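Local coordinates for protein cathepsin L Propeptide (Toxoplasma gondii, PDB 3F75) that belongs to the I29 family of cathepsin propeptides, small helical domains that as a family bind and inhibit their partner enzyme, at residues 57-60 against 61-64; 79-82 against 83-87. All coordinates share one frame; numbering follows the deposited sequence. Where two conformers were deposited one is given.

Interaction 1: 57-60 against 61-64; sequences HTHN and QQGY
The carbonyl oxygen of His59 is gripped by two donors. Gln62 N reaches His59 O at 3.0 Å, with a fairly straight N-H...O angle of 159°. The donor stands well above the carbonyl plane. A water also donates to His59 O, at 2.7 Å, and accepts from Tyr64 N, so it ties the carbonyl to the returning chain. One residue earlier, Gln61 N bonds to Thr58 O at 3.1 Å and only weakly, i to i+4, to His57 O. The i to i+3 bonds to Thr58 O and His59 O tighten the last turn of helix 39-60. Gly63 then leaves helical geometry with positive phi (75°), a backbone setting that favours glycine. A second water takes up Asn60 O at 2.7 Å and a weak bond from Gly63 N.

This is where the long helix of an I29 propeptide ends. By sequence, Asn60 is the last asparagine of the ERFNIN pattern. Its ND2 bonds to Leu68 O on strand 66-68.

The ring of Tyr64 comes back over one face of the His59 ring as an offset stack, with centroids 4.1 Å apart. The closest carbons are modelled too near each other, so the fine fit is doubtful. Tyr64 has CG anti to its carbonyl carbon (chi1 -65°), which directs the ring back toward the helix. Its OH donates to Gln62 OE1 at 2.8 Å, from above the amide plane, and this links two side chains of the loop. The CG of Gln62 lies 3.5 Å from Thr58 O. The hydroxyl of Thr58 is turned back along the helix to Val54 O.

Interaction 2: 79-82 against 83-87; sequences DEFR and RKYLG
Asp79 O accepts Arg83 N at 3.0 Å, a normal helical i to i+4 bond. The bent chain of Arg83, one of two conformers, lays a guanidinium face over Asp79 O, with NH1 3.6 Å from Asp79 CB and NH2 near Glu80 CG. It stays too far from the Asp79 carboxylate for a salt bridge. That carboxylate pairs instead with Arg82, whose NH2 meets Asp79 OD1 at 3.0 Å in a salt bridge. The carboxylate oxygen lies in the guanidinium plane but is itself approached from above the carboxylate plane. Arg82 bends at chi3 (52°) to bring the group round.

Glu80 follows. Its O takes a weak bond from Lys84 N at 3.3 Å. The edge of the Tyr85 ring also comes to this oxygen, with CD2 in near-plane approach. The Glu80 carboxylate is held by salt bridges to Arg44 and Arg45, and OE1 also accepts from Ser77 N.

Phe81 carries most of the apolar contact. Its O receives Tyr85 N at 3.0 Å, the last helical bond before Tyr85 leaves helical geometry. With CG anti to the backbone N (chi1 -178°), the ring of Phe81 lies alongside the helix end. Leu86 CD1 sits over one face of it, 4.0 Å from the centroid, a CH-pi contact. Tyr85 CB packs 3.9 Å from Phe81 CD1. The other methyl of Leu86, CD2, rests 3.9 Å from Arg82 CA. Leu86 thus folds its two branches over the final turn as the chain swings out to Gly87.

The Glu80 salt bridges tie helix 78-84 to helix 39-60, while Phe81 meets Phe73, in the loop after strand 66-68, edge-to-face, and an aromatic ring of the other protein chain.

In the fold
The two contacts come in series. Interaction 1 ends helix 39-60, and interaction 2 ends helix 78-84. Strand 66-68 and the loop after it lie between them in sequence. Their centres are 25 Å apart and their nearest atoms about 14 Å apart, so they do not touch. Helix 39-60 still relates them. Its last turn belongs to interaction 1, while Arg44 and Arg45, near its start, hold Glu80 of interaction 2. Interaction 1 turns the chain back toward strand 66-68. Interaction 2 releases it into the C-terminal tail, where Leu86 and Gly87 hydrogen-bond to the other protein chain of the assembly.

Interaction 1: 57-60 against 61-64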
ATOM      1  N   HIS B  57      -9.596  20.218   5.227  1.00 10.88           N
ATOM      2  CA  HIS B  57     -10.261  21.380   4.683  1.00 14.27           C
ATOM      3  C   HIS B  57      -9.281  22.483   4.299  1.00 13.91           C
ATOM      4  O   HIS B  57      -9.375  23.050   3.214  1.00 15.48           O
ATOM      5  CB  HIS B  57     -11.260  21.925   5.687  1.00 16.94           C
ATOM      6  CG  HIS B  57     -11.911  23.199   5.248  1.00 23.00           C
ATOM      7  ND1 HIS B  57     -12.785  23.254   4.184  1.00 33.52           N
ATOM      8  CD2 HIS B  57     -11.829  24.458   5.734  1.00 27.25           C
ATOM      9  CE1 HIS B  57     -13.215  24.494   4.032  1.00 33.36           C
ATOM     10  NE2 HIS B  57     -12.646  25.246   4.958  1.00 33.75           N
ATOM     11  N   THR B  58      -8.363  22.814   5.200  1.00 13.93           N
ATOM     12  CA  THR B  58      -7.349  23.834   4.917  1.00 14.01           C
ATOM     13  C   THR B  58      -6.464  23.459   3.741  1.00 14.66           C
ATOM     14  O   THR B  58      -6.208  24.285   2.862  1.00 12.03           O
ATOM     15  CB  THR B  58      -6.457  24.067   6.127  1.00 15.28           C
ATOM     16  OG1 THR B  58      -7.274  24.524   7.197  1.00 17.39           O
ATOM     17  CG2 THR B  58      -5.390  25.121   5.824  1.00 18.40           C
ATOM     18  N   HIS B  59      -6.004  22.211   3.739  1.00 14.51           N
ATOM     19  CA  HIS B  59      -5.149  21.701   2.660  1.00 16.27           C
ATOM     20  C   HIS B  59      -5.826  21.868   1.296  1.00 14.80           C
ATOM     21  O   HIS B  59      -5.222  22.338   0.322  1.00 12.19           O
ATOM     22  CB  HIS B  59      -4.849  20.215   2.915  1.00 19.80           C
ATOM     23  CG  HIS B  59      -3.468  19.791   2.530  1.00 22.78           C
ATOM     24  ND1 HIS B  59      -3.176  19.266   1.290  1.00 21.75           N
ATOM     25  CD2 HIS B  59      -2.305  19.787   3.230  1.00 23.02           C
ATOM     26  CE1 HIS B  59      -1.892  18.962   1.237  1.00 22.86           C
ATOM     27  NE2 HIS B  59      -1.339  19.261   2.401  1.00 24.72           N
ATOM     28  N   ASN B  60      -7.094  21.491   1.227  1.00 12.80           N
ATOM     29  CA  ASN B  60      -7.800  21.518  -0.029  1.00 15.97           C
ATOM     30  C   ASN B  60      -8.065  22.937  -0.538  1.00 15.15           C
ATOM     31  O   ASN B  60      -8.464  23.086  -1.680  1.00 14.35           O
ATOM     32  CB  ASN B  60      -9.120  20.727   0.061  1.00 15.48           C
ATOM     33  CG  ASN B  60      -8.908  19.228   0.109  1.00 15.90           C
ATOM     34  OD1 ASN B  60      -7.871  18.712  -0.328  1.00 10.41           O
ATOM     35  ND2 ASN B  60      -9.903  18.507   0.643  1.00 12.21           N
ATOM     36  N   GLN B  61      -7.827  23.965   0.282  1.00 17.77           N
ATOM     37  CA  GLN B  61      -7.940  25.373  -0.174  1.00 20.70           C
ATOM     38  C   GLN B  61      -6.620  25.914  -0.747  1.00 21.63           C
ATOM     39  O   GLN B  61      -6.580  27.020  -1.294  1.00 19.02           O
ATOM     40  CB  GLN B  61      -8.361  26.281   0.985  0.60 21.26           C
ATOM     41  CG  GLN B  61      -9.766  26.043   1.508  0.60 24.67           C
ATOM     42  CD  GLN B  61     -10.046  26.769   2.817  0.60 30.21           C
ATOM     43  OE1 GLN B  61     -11.060  26.516   3.461  0.60 33.44           O
ATOM     44  NE2 GLN B  61      -9.147  27.666   3.222  0.60 30.24           N
ATOM     45  N   GLN B  62      -5.551  25.130  -0.645  1.00 23.93           N
ATOM     46  CA  GLN B  62      -4.204  25.634  -0.894  1.00 23.95           C
ATOM     47  C   GLN B  62      -3.705  25.402  -2.333  1.00 26.46           C
ATOM     48  O   GLN B  62      -2.611  25.832  -2.693  1.00 26.89           O
ATOM     49  CB  GLN B  62      -3.233  25.081   0.179  1.00 24.85           C
ATOM     50  CG  GLN B  62      -3.337  25.848   1.547  1.00 29.84           C
ATOM     51  CD  GLN B  62      -2.547  25.214   2.727  1.00 37.47           C
ATOM     52  OE1 GLN B  62      -2.406  23.990   2.841  1.00 38.89           O
ATOM     53  NE2 GLN B  62      -2.061  26.067   3.626  1.00 41.02           N
ATOM     54  N   GLY B  63      -4.511  24.757  -3.174  1.00 26.14           N
ATOM     55  CA  GLY B  63      -4.158  24.607  -4.601  1.00 26.54           C
ATOM     56  C   GLY B  63      -3.069  23.595  -4.942  1.00 23.77           C
ATOM     57  O   GLY B  63      -2.317  23.782  -5.895  1.00 27.55           O
ATOM     58  N   TYR B  64      -2.997  22.502  -4.195  1.00 19.29           N
ATOM     59  CA  TYR B  64      -2.011  21.463  -4.466  1.00 14.94           C
ATOM     60  C   TYR B  64      -2.388  20.673  -5.706  1.00 14.21           C
ATOM     61  O   TYR B  64      -3.513  20.769  -6.170  1.00 11.21           O
ATOM     62  CB  TYR B  64      -1.934  20.510  -3.293  1.00 14.99           C
ATOM     63  CG  TYR B  64      -1.431  21.164  -2.033  1.00 16.46           C
ATOM     64  CD1 TYR B  64      -0.132  21.641  -1.937  1.00 23.78           C
ATOM     65  CD2 TYR B  64      -2.261  21.316  -0.948  1.00 18.70           C
ATOM     66  CE1 TYR B  64       0.315  22.257  -0.763  1.00 22.86           C
ATOM     67  CE2 TYR B  64      -1.832  21.910   0.207  1.00 20.85           C
ATOM     68  CZ  TYR B  64      -0.553  22.371   0.307  1.00 19.55           C
ATOM     69  OH  TYR B  64      -0.196  22.954   1.500  1.00 23.41           O
TER
HETATM   70  O   HOH W   1      -5.042  22.014  -2.390  1.00 32.27           O
HETATM   71  O   HOH W   2      -7.233  24.083  -3.850  1.00 38.48           O

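Interaction 2: 79-82 against 83-87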
ATOM      1  N   ASP B  79       1.004   9.294  14.959  1.00 14.73           N
ATOM      2  CA  ASP B  79       1.687   8.244  15.728  1.00 15.11           C
ATOM      3  C   ASP B  79       0.895   6.939  15.746  1.00 15.99           C
ATOM      4  O   ASP B  79       1.460   5.859  15.571  1.00 16.52           O
ATOM      5  CB  ASP B  79       1.928   8.702  17.166  1.00 17.71           C
ATOM      6  CG  ASP B  79       3.141   9.617  17.317  1.00 18.42           C
ATOM      7  OD1 ASP B  79       4.039   9.664  16.441  1.00 19.14           O
ATOM      8  OD2 ASP B  79       3.217  10.277  18.369  1.00 26.09           O
ATOM      9  N   GLU B  80      -0.417   7.038  15.961  1.00 15.75           N
ATOM     10  CA  GLU B  80      -1.270   5.851  16.002  1.00 16.82           C
ATOM     11  C   GLU B  80      -1.353   5.186  14.627  1.00 18.32           C
ATOM     12  O   GLU B  80      -1.277   3.964  14.498  1.00 18.73           O
ATOM     13  CB  GLU B  80      -2.659   6.214  16.510  1.00 17.02           C
ATOM     14  CG  GLU B  80      -2.642   6.653  17.966  1.00 18.73           C
ATOM     15  CD  GLU B  80      -3.920   7.361  18.407  1.00 22.96           C
ATOM     16  OE1 GLU B  80      -4.633   7.948  17.569  1.00 19.96           O
ATOM     17  OE2 GLU B  80      -4.214   7.338  19.613  1.00 21.35           O
ATOM     18  N   PHE B  81      -1.494   6.013  13.604  1.00 17.92           N
ATOM     19  CA  PHE B  81      -1.521   5.556  12.219  1.00 18.15           C
ATOM     20  C   PHE B  81      -0.251   4.773  11.866  1.00 18.27           C
ATOM     21  O   PHE B  81      -0.319   3.645  11.357  1.00 20.59           O
ATOM     22  CB  PHE B  81      -1.719   6.770  11.311  1.00 15.61           C
ATOM     23  CG  PHE B  81      -1.818   6.439   9.856  1.00 14.43           C
ATOM     24  CD1 PHE B  81      -2.806   5.589   9.392  1.00 14.21           C
ATOM     25  CD2 PHE B  81      -0.938   7.021   8.935  1.00 17.69           C
ATOM     26  CE1 PHE B  81      -2.909   5.293   8.024  1.00 17.12           C
ATOM     27  CE2 PHE B  81      -1.041   6.735   7.579  1.00 20.63           C
ATOM     28  CZ  PHE B  81      -2.021   5.859   7.128  1.00 17.34           C
ATOM     29  N   ARG B  82       0.897   5.352  12.197  1.00 18.06           N
ATOM     30  CA  ARG B  82       2.200   4.763  11.899  1.00 19.04           C
ATOM     31  C   ARG B  82       2.407   3.452  12.637  1.00 21.09           C
ATOM     32  O   ARG B  82       2.945   2.497  12.086  1.00 20.40           O
ATOM     33  CB  ARG B  82       3.320   5.733  12.316  1.00 21.03           C
ATOM     34  CG  ARG B  82       4.756   5.135  12.276  1.00 23.74           C
ATOM     35  CD  ARG B  82       5.831   6.180  12.656  1.00 24.70           C
ATOM     36  NE  ARG B  82       5.543   6.849  13.931  1.00 25.39           N
ATOM     37  CZ  ARG B  82       5.784   6.334  15.135  1.00 29.03           C
ATOM     38  NH1 ARG B  82       6.329   5.130  15.267  1.00 28.63           N
ATOM     39  NH2 ARG B  82       5.473   7.030  16.224  1.00 32.68           N
ATOM     40  N   ARG B  83       1.998   3.424  13.897  1.00 20.79           N
ATOM     41  CA  ARG B  83       2.332   2.312  14.765  1.00 19.54           C
ATOM     42  C   ARG B  83       1.581   1.040  14.366  1.00 19.94           C
ATOM     43  O   ARG B  83       2.090  -0.055  14.568  1.00 15.94           O
ATOM     44  CB  ARG B  83       2.070   2.658  16.246  1.00 19.34           C
ATOM     45  CG  ARG B  83       3.169   3.468  16.935  0.60 21.25           C
ATOM     46  CD  ARG B  83       3.021   3.418  18.464  0.60 23.97           C
ATOM     47  NE  ARG B  83       1.700   3.871  18.914  0.60 26.13           N
ATOM     48  CZ  ARG B  83       1.410   5.091  19.379  0.60 23.91           C
ATOM     49  NH1 ARG B  83       2.339   6.034  19.482  0.60 25.95           N
ATOM     50  NH2 ARG B  83       0.170   5.371  19.748  0.60 21.81           N
ATOM     51  N   LYS B  84       0.390   1.167  13.799  1.00 21.81           N
ATOM     52  CA  LYS B  84      -0.468  -0.015  13.643  1.00 24.59           C
ATOM     53  C   LYS B  84      -1.009  -0.292  12.246  1.00 22.72           C
ATOM     54  O   LYS B  84      -1.479  -1.409  11.998  1.00 22.98           O
ATOM     55  CB  LYS B  84      -1.651   0.081  14.624  1.00 27.46           C
ATOM     56  CG  LYS B  84      -1.265  -0.044  16.104  1.00 31.75           C
ATOM     57  CD  LYS B  84      -1.286  -1.465  16.622  1.00 37.63           C
ATOM     58  CE  LYS B  84      -2.712  -2.010  16.804  1.00 39.89           C
ATOM     59  NZ  LYS B  84      -3.179  -2.820  15.636  1.00 43.11           N
ATOM     60  N   TYR B  85      -0.946   0.691  11.345  1.00 21.18           N
ATOM     61  CA  TYR B  85      -1.650   0.609  10.050  1.00 21.68           C
ATOM     62  C   TYR B  85      -0.715   0.534   8.844  1.00 23.33           C
ATOM     63  O   TYR B  85      -1.183   0.581   7.698  1.00 24.52           O
ATOM     64  CB  TYR B  85      -2.660   1.773   9.901  1.00 22.17           C
ATOM     65  CG  TYR B  85      -3.716   1.760  10.977  1.00 19.41           C
ATOM     66  CD1 TYR B  85      -4.974   1.178  10.755  1.00 23.45           C
ATOM     67  CD2 TYR B  85      -3.427   2.239  12.254  1.00 23.91           C
ATOM     68  CE1 TYR B  85      -5.937   1.123  11.775  1.00 19.42           C
ATOM     69  CE2 TYR B  85      -4.372   2.179  13.280  1.00 25.86           C
ATOM     70  CZ  TYR B  85      -5.623   1.634  13.033  1.00 22.72           C
ATOM     71  OH  TYR B  85      -6.540   1.599  14.064  1.00 21.96           O
ATOM     72  N   LEU B  86       0.586   0.378   9.103  1.00 19.29           N
ATOM     73  CA  LEU B  86       1.590   0.356   8.056  1.00 20.34           C
ATOM     74  C   LEU B  86       2.227  -1.036   8.068  1.00 22.99           C
ATOM     75  O   LEU B  86       1.543  -1.992   7.681  1.00 23.34           O
ATOM     76  CB  LEU B  86       2.583   1.531   8.241  1.00 19.19           C
ATOM     77  CG  LEU B  86       2.163   2.873   7.603  1.00 22.28           C
ATOM     78  CD1 LEU B  86       0.707   3.158   7.822  1.00 17.99           C
ATOM     79  CD2 LEU B  86       3.015   4.046   8.119  1.00 20.57           C
ATOM     80  N   GLY B  87       3.496  -1.181   8.495  1.00 21.16           N
ATOM     81  CA  GLY B  87       4.063  -2.511   8.791  1.00 18.26           C
ATOM     82  C   GLY B  87       5.361  -2.954   8.124  1.00 15.99           C
ATOM     83  O   GLY B  87       5.767  -4.119   8.241  1.00 15.83           O
TER